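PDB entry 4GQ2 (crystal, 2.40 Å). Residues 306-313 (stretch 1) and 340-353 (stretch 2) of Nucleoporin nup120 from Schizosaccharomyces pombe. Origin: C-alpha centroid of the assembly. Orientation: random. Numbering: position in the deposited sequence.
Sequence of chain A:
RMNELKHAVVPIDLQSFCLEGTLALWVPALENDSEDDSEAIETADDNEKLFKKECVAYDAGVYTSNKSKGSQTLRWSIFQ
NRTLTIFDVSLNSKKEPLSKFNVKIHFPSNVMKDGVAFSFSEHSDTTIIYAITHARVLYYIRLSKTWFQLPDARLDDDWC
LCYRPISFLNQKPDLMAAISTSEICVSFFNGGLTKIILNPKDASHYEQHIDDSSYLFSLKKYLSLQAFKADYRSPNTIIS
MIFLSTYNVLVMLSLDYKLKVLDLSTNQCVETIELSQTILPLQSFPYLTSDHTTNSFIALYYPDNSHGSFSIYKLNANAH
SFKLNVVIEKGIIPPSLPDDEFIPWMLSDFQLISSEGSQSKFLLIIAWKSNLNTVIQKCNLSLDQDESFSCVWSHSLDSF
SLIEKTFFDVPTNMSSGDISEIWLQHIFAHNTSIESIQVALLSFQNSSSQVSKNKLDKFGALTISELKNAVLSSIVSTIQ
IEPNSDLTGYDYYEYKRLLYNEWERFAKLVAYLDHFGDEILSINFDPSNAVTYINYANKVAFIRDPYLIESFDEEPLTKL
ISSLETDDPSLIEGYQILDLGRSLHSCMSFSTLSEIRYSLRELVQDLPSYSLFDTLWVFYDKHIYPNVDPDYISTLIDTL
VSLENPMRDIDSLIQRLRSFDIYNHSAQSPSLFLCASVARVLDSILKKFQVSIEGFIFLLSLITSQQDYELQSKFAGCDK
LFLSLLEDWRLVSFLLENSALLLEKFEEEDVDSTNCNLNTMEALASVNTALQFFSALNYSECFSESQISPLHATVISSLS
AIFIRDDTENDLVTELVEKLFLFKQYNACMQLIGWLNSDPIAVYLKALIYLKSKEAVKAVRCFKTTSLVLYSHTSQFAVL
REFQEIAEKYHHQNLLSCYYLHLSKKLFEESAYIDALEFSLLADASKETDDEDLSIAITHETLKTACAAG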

# COMPACT_ATOMS: atom_id res chain seq x y z
N SER A 306 -12.47 -42.06 13.52
CA SER A 306 -11.29 -41.22 13.32
C SER A 306 -11.15 -40.69 11.89
O SER A 306 -10.27 -41.12 11.13
CB SER A 306 -10.02 -41.98 13.72
OG SER A 306 -9.81 -43.09 12.87
N HIS A 307 -12.03 -39.75 11.53
CA HIS A 307 -11.94 -38.97 10.27
C HIS A 307 -12.44 -39.64 9.01
O HIS A 307 -12.68 -38.97 8.01
CB HIS A 307 -10.54 -38.37 10.07
CG HIS A 307 -10.06 -37.54 11.24
ND1 HIS A 307 -10.86 -36.65 11.86
CD2 HIS A 307 -8.84 -37.50 11.90
CE1 HIS A 307 -10.18 -36.07 12.87
NE2 HIS A 307 -8.94 -36.59 12.89
N GLY A 308 -12.61 -40.96 9.05
CA GLY A 308 -13.24 -41.66 7.94
C GLY A 308 -12.29 -42.17 6.87
O GLY A 308 -11.09 -42.31 7.09
N SER A 309 -12.85 -42.45 5.70
CA SER A 309 -12.10 -42.95 4.55
C SER A 309 -12.87 -42.61 3.28
O SER A 309 -14.00 -42.15 3.34
CB SER A 309 -11.88 -44.46 4.66
OG SER A 309 -13.10 -45.17 4.79
N PHE A 310 -12.24 -42.85 2.13
CA PHE A 310 -12.84 -42.47 0.85
C PHE A 310 -12.81 -43.62 -0.15
O PHE A 310 -11.88 -44.42 -0.17
CB PHE A 310 -12.12 -41.26 0.26
CG PHE A 310 -12.33 -39.98 1.03
CD1 PHE A 310 -11.49 -39.64 2.08
CD2 PHE A 310 -13.37 -39.11 0.69
CE1 PHE A 310 -11.68 -38.46 2.79
CE2 PHE A 310 -13.56 -37.93 1.38
CZ PHE A 310 -12.72 -37.60 2.43
N SER A 311 -13.84 -43.68 -0.99
CA SER A 311 -13.91 -44.66 -2.07
C SER A 311 -13.98 -43.99 -3.44
O SER A 311 -14.49 -42.88 -3.56
CB SER A 311 -15.13 -45.57 -1.90
OG SER A 311 -14.93 -46.50 -0.84
N ILE A 312 -13.45 -44.66 -4.45
CA ILE A 312 -13.63 -44.24 -5.84
C ILE A 312 -14.35 -45.34 -6.63
O ILE A 312 -14.07 -46.52 -6.45
CB ILE A 312 -12.29 -43.85 -6.51
CG1 ILE A 312 -11.75 -42.54 -5.91
CG2 ILE A 312 -12.45 -43.71 -8.03
CD1 ILE A 312 -10.39 -42.10 -6.43
N TYR A 313 -15.29 -44.93 -7.47
CA TYR A 313 -16.06 -45.84 -8.31
C TYR A 313 -15.99 -45.41 -9.77
O TYR A 313 -16.01 -44.21 -10.07
CB TYR A 313 -17.52 -45.87 -7.87
CG TYR A 313 -17.78 -46.48 -6.51
CD1 TYR A 313 -17.58 -45.74 -5.35
CD2 TYR A 313 -18.24 -47.80 -6.39
CE1 TYR A 313 -17.82 -46.29 -4.10
CE2 TYR A 313 -18.49 -48.35 -5.14
CZ TYR A 313 -18.27 -47.59 -4.00
OH TYR A 313 -18.51 -48.12 -2.75
N ASP A 340 -4.70 -31.48 16.54
CA ASP A 340 -4.98 -31.75 17.95
C ASP A 340 -6.28 -32.52 18.20
O ASP A 340 -7.30 -31.94 18.57
CB ASP A 340 -4.95 -30.45 18.77
CG ASP A 340 -3.54 -29.99 19.09
OD1 ASP A 340 -2.73 -30.81 19.59
OD2 ASP A 340 -3.23 -28.80 18.85
N GLU A 341 -6.22 -33.84 18.01
CA GLU A 341 -7.41 -34.69 18.10
C GLU A 341 -7.88 -35.03 19.52
O GLU A 341 -8.00 -36.20 19.90
CB GLU A 341 -7.23 -35.94 17.23
CG GLU A 341 -7.18 -35.64 15.74
CD GLU A 341 -6.24 -36.56 14.98
OE1 GLU A 341 -5.34 -37.16 15.60
OE2 GLU A 341 -6.39 -36.67 13.74
N PHE A 342 -8.12 -33.99 20.30
CA PHE A 342 -9.02 -34.05 21.45
C PHE A 342 -10.05 -32.92 21.32
O PHE A 342 -10.95 -32.77 22.15
CB PHE A 342 -8.27 -34.01 22.80
CG PHE A 342 -6.95 -33.29 22.76
CD1 PHE A 342 -6.89 -31.90 22.89
CD2 PHE A 342 -5.76 -34.00 22.62
CE1 PHE A 342 -5.68 -31.24 22.86
CE2 PHE A 342 -4.54 -33.34 22.59
CZ PHE A 342 -4.50 -31.96 22.71
N ILE A 343 -9.90 -32.14 20.25
CA ILE A 343 -10.96 -31.28 19.70
C ILE A 343 -11.40 -31.86 18.35
O ILE A 343 -10.57 -32.36 17.58
CB ILE A 343 -10.54 -29.79 19.58
CG1 ILE A 343 -9.19 -29.62 18.86
CG2 ILE A 343 -10.50 -29.13 20.95
CD1 ILE A 343 -9.30 -29.33 17.37
N PRO A 344 -12.71 -31.79 18.03
CA PRO A 344 -13.22 -32.52 16.87
C PRO A 344 -12.95 -31.83 15.53
O PRO A 344 -12.81 -30.61 15.47
CB PRO A 344 -14.72 -32.59 17.13
CG PRO A 344 -15.02 -31.37 17.94
CD PRO A 344 -13.78 -31.00 18.70
N TRP A 345 -12.87 -32.63 14.47
CA TRP A 345 -12.73 -32.14 13.10
C TRP A 345 -13.80 -32.75 12.23
O TRP A 345 -14.05 -33.96 12.28
CB TRP A 345 -11.37 -32.52 12.52
CG TRP A 345 -10.21 -31.66 12.96
CD1 TRP A 345 -9.28 -31.95 13.96
CD2 TRP A 345 -9.78 -30.37 12.41
NE1 TRP A 345 -8.35 -30.94 14.07
CE2 TRP A 345 -8.59 -29.97 13.17
CE3 TRP A 345 -10.25 -29.53 11.40
CZ2 TRP A 345 -7.92 -28.78 12.91
CZ3 TRP A 345 -9.56 -28.33 11.15
CH2 TRP A 345 -8.43 -27.96 11.89
N MET A 346 -14.45 -31.91 11.42
CA MET A 346 -15.50 -32.36 10.51
C MET A 346 -15.13 -32.12 9.05
O MET A 346 -14.49 -31.13 8.71
CB MET A 346 -16.82 -31.65 10.80
CG MET A 346 -17.51 -32.09 12.09
SD MET A 346 -19.20 -31.48 12.18
CE MET A 346 -19.54 -31.70 13.93
N LEU A 347 -15.55 -33.04 8.20
CA LEU A 347 -15.43 -32.86 6.77
C LEU A 347 -16.32 -31.69 6.35
O LEU A 347 -17.50 -31.66 6.69
CB LEU A 347 -15.85 -34.12 6.02
CG LEU A 347 -15.72 -34.07 4.50
CD1 LEU A 347 -14.27 -33.82 4.12
CD2 LEU A 347 -16.22 -35.36 3.85
N SER A 348 -15.73 -30.73 5.64
CA SER A 348 -16.50 -29.63 5.09
C SER A 348 -16.87 -29.90 3.63
O SER A 348 -18.01 -29.70 3.23
CB SER A 348 -15.71 -28.32 5.20
OG SER A 348 -16.25 -27.33 4.34
N ASP A 349 -15.90 -30.38 2.85
CA ASP A 349 -16.08 -30.55 1.42
C ASP A 349 -14.87 -31.27 0.85
O ASP A 349 -13.85 -31.41 1.52
CB ASP A 349 -16.25 -29.18 0.75
CG ASP A 349 -16.94 -29.27 -0.61
OD1 ASP A 349 -17.24 -30.38 -1.08
OD2 ASP A 349 -17.19 -28.19 -1.20
N PHE A 350 -14.99 -31.74 -0.40
CA PHE A 350 -13.86 -32.36 -1.09
C PHE A 350 -14.08 -32.36 -2.60
O PHE A 350 -15.21 -32.26 -3.08
CB PHE A 350 -13.56 -33.77 -0.54
CG PHE A 350 -14.66 -34.77 -0.74
CD1 PHE A 350 -15.79 -34.77 0.07
CD2 PHE A 350 -14.56 -35.74 -1.73
CE1 PHE A 350 -16.80 -35.69 -0.12
CE2 PHE A 350 -15.58 -36.67 -1.93
CZ PHE A 350 -16.70 -36.65 -1.11
N GLN A 351 -12.99 -32.44 -3.36
CA GLN A 351 -13.06 -32.52 -4.82
C GLN A 351 -12.25 -33.69 -5.35
O GLN A 351 -11.37 -34.20 -4.65
CB GLN A 351 -12.56 -31.22 -5.47
CG GLN A 351 -13.36 -29.98 -5.15
CD GLN A 351 -14.63 -29.86 -5.95
OE1 GLN A 351 -14.63 -29.26 -7.03
NE2 GLN A 351 -15.71 -30.43 -5.44
N LEU A 352 -12.52 -34.09 -6.59
CA LEU A 352 -11.80 -35.19 -7.24
C LEU A 352 -11.36 -34.79 -8.64
O LEU A 352 -12.15 -34.23 -9.42
CB LEU A 352 -12.68 -36.45 -7.27
CG LEU A 352 -12.19 -37.69 -8.02
CD1 LEU A 352 -11.01 -38.34 -7.30
CD2 LEU A 352 -13.33 -38.68 -8.20
N ILE A 353 -10.10 -35.08 -8.97
CA ILE A 353 -9.53 -34.72 -10.26
C ILE A 353 -8.71 -35.87 -10.85
O ILE A 353 -7.74 -36.33 -10.24
CB ILE A 353 -8.65 -33.44 -10.17
CG1 ILE A 353 -9.44 -32.25 -9.63
CG2 ILE A 353 -8.04 -33.08 -11.53
CD1 ILE A 353 -9.30 -32.03 -8.14

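The two stretches meet through side chains alone. Their strands, 309-313 and 346-353, run in broadly the same direction, with 36° between their N-to-C axes, but the axes come no closer than 10.8 Å. At that spacing no backbone hydrogen bond can link them, and the gap between the strands is bridged by apolar side chains, while a polar contact joins the loops that precede them. Together these bury 325 Å², summed over both sides.

Ser306 is exposed and takes no part. The first contact belongs to His307, which lies in the loop before the strand and has the largest area covered by the other stretch. Its CA-to-CB bond points sideways, yet with chi1 at -54° (m) the imidazole reaches across, and NE2 of His307 donates a hydrogen bond to OE2 of Glu341 at 2.7 Å. The N-H...acceptor angle of 137° departs noticeably from linear, although the carboxylate oxygen lies at the edge of the ring, near its plane, where a ring nitrogen can address it. Glu341 points toward stretch 1 and is long enough to bring its carboxylate to the histidine from an exposed loop. The same imidazole also packs against Trp345, with CE1 of His307 3.8 Å from CB of Trp345. Trp345 sets out toward stretch 1, but its indole leads away, so the contact falls near the base of the side chain. Histidine suits this position because one flat ring offers both a polar nitrogen and carbon atoms for packing.

Gly308 makes no contact across the interface. Its phi/psi of 91/-161° would jam a CB against the carbonyl oxygen of His307, so the local backbone by itself calls for glycine. Ser309, where the strand begins, is buried but out of reach of stretch 2.

Phe310 is the main apolar element of stretch 1. It points toward stretch 2, and its m rotamer (chi1 -68°) extends the ring into the space between the strands. The edge of this ring is directed toward the face of Phe350 in an edge-to-face pair, with centroids 5.2 Å apart and planes at 65°; CE2 of Phe310 comes within 3.9 Å of CD2 of Phe350. Phe350 also points across, with chi1 at 64° (p). Leu347 adds a looser contact, its CD2 lying 4.4 Å from CZ of Phe310. Bulky aromatic rings are well suited to this site, since they can span much of the distance between the two backbones.

Ser311 is again out of reach, and its OG is hydrogen-bonded elsewhere in the structure. Ile312 resumes the packing: its CB points sideways, but chi1 at -70° (m) and chi2 at 176° (t) carry CD1 nearer, to 3.9 Å from CD1 of Leu352, which points toward stretch 1. Both residues are buried, and each has 35 Å² of its surface covered by the opposing stretch. Tyr313 lies beyond contact, completing the alternation along the strand, in which Phe310 and Ile312 make the contacts while Ser309, Ser311 and Tyr313 lie out of reach.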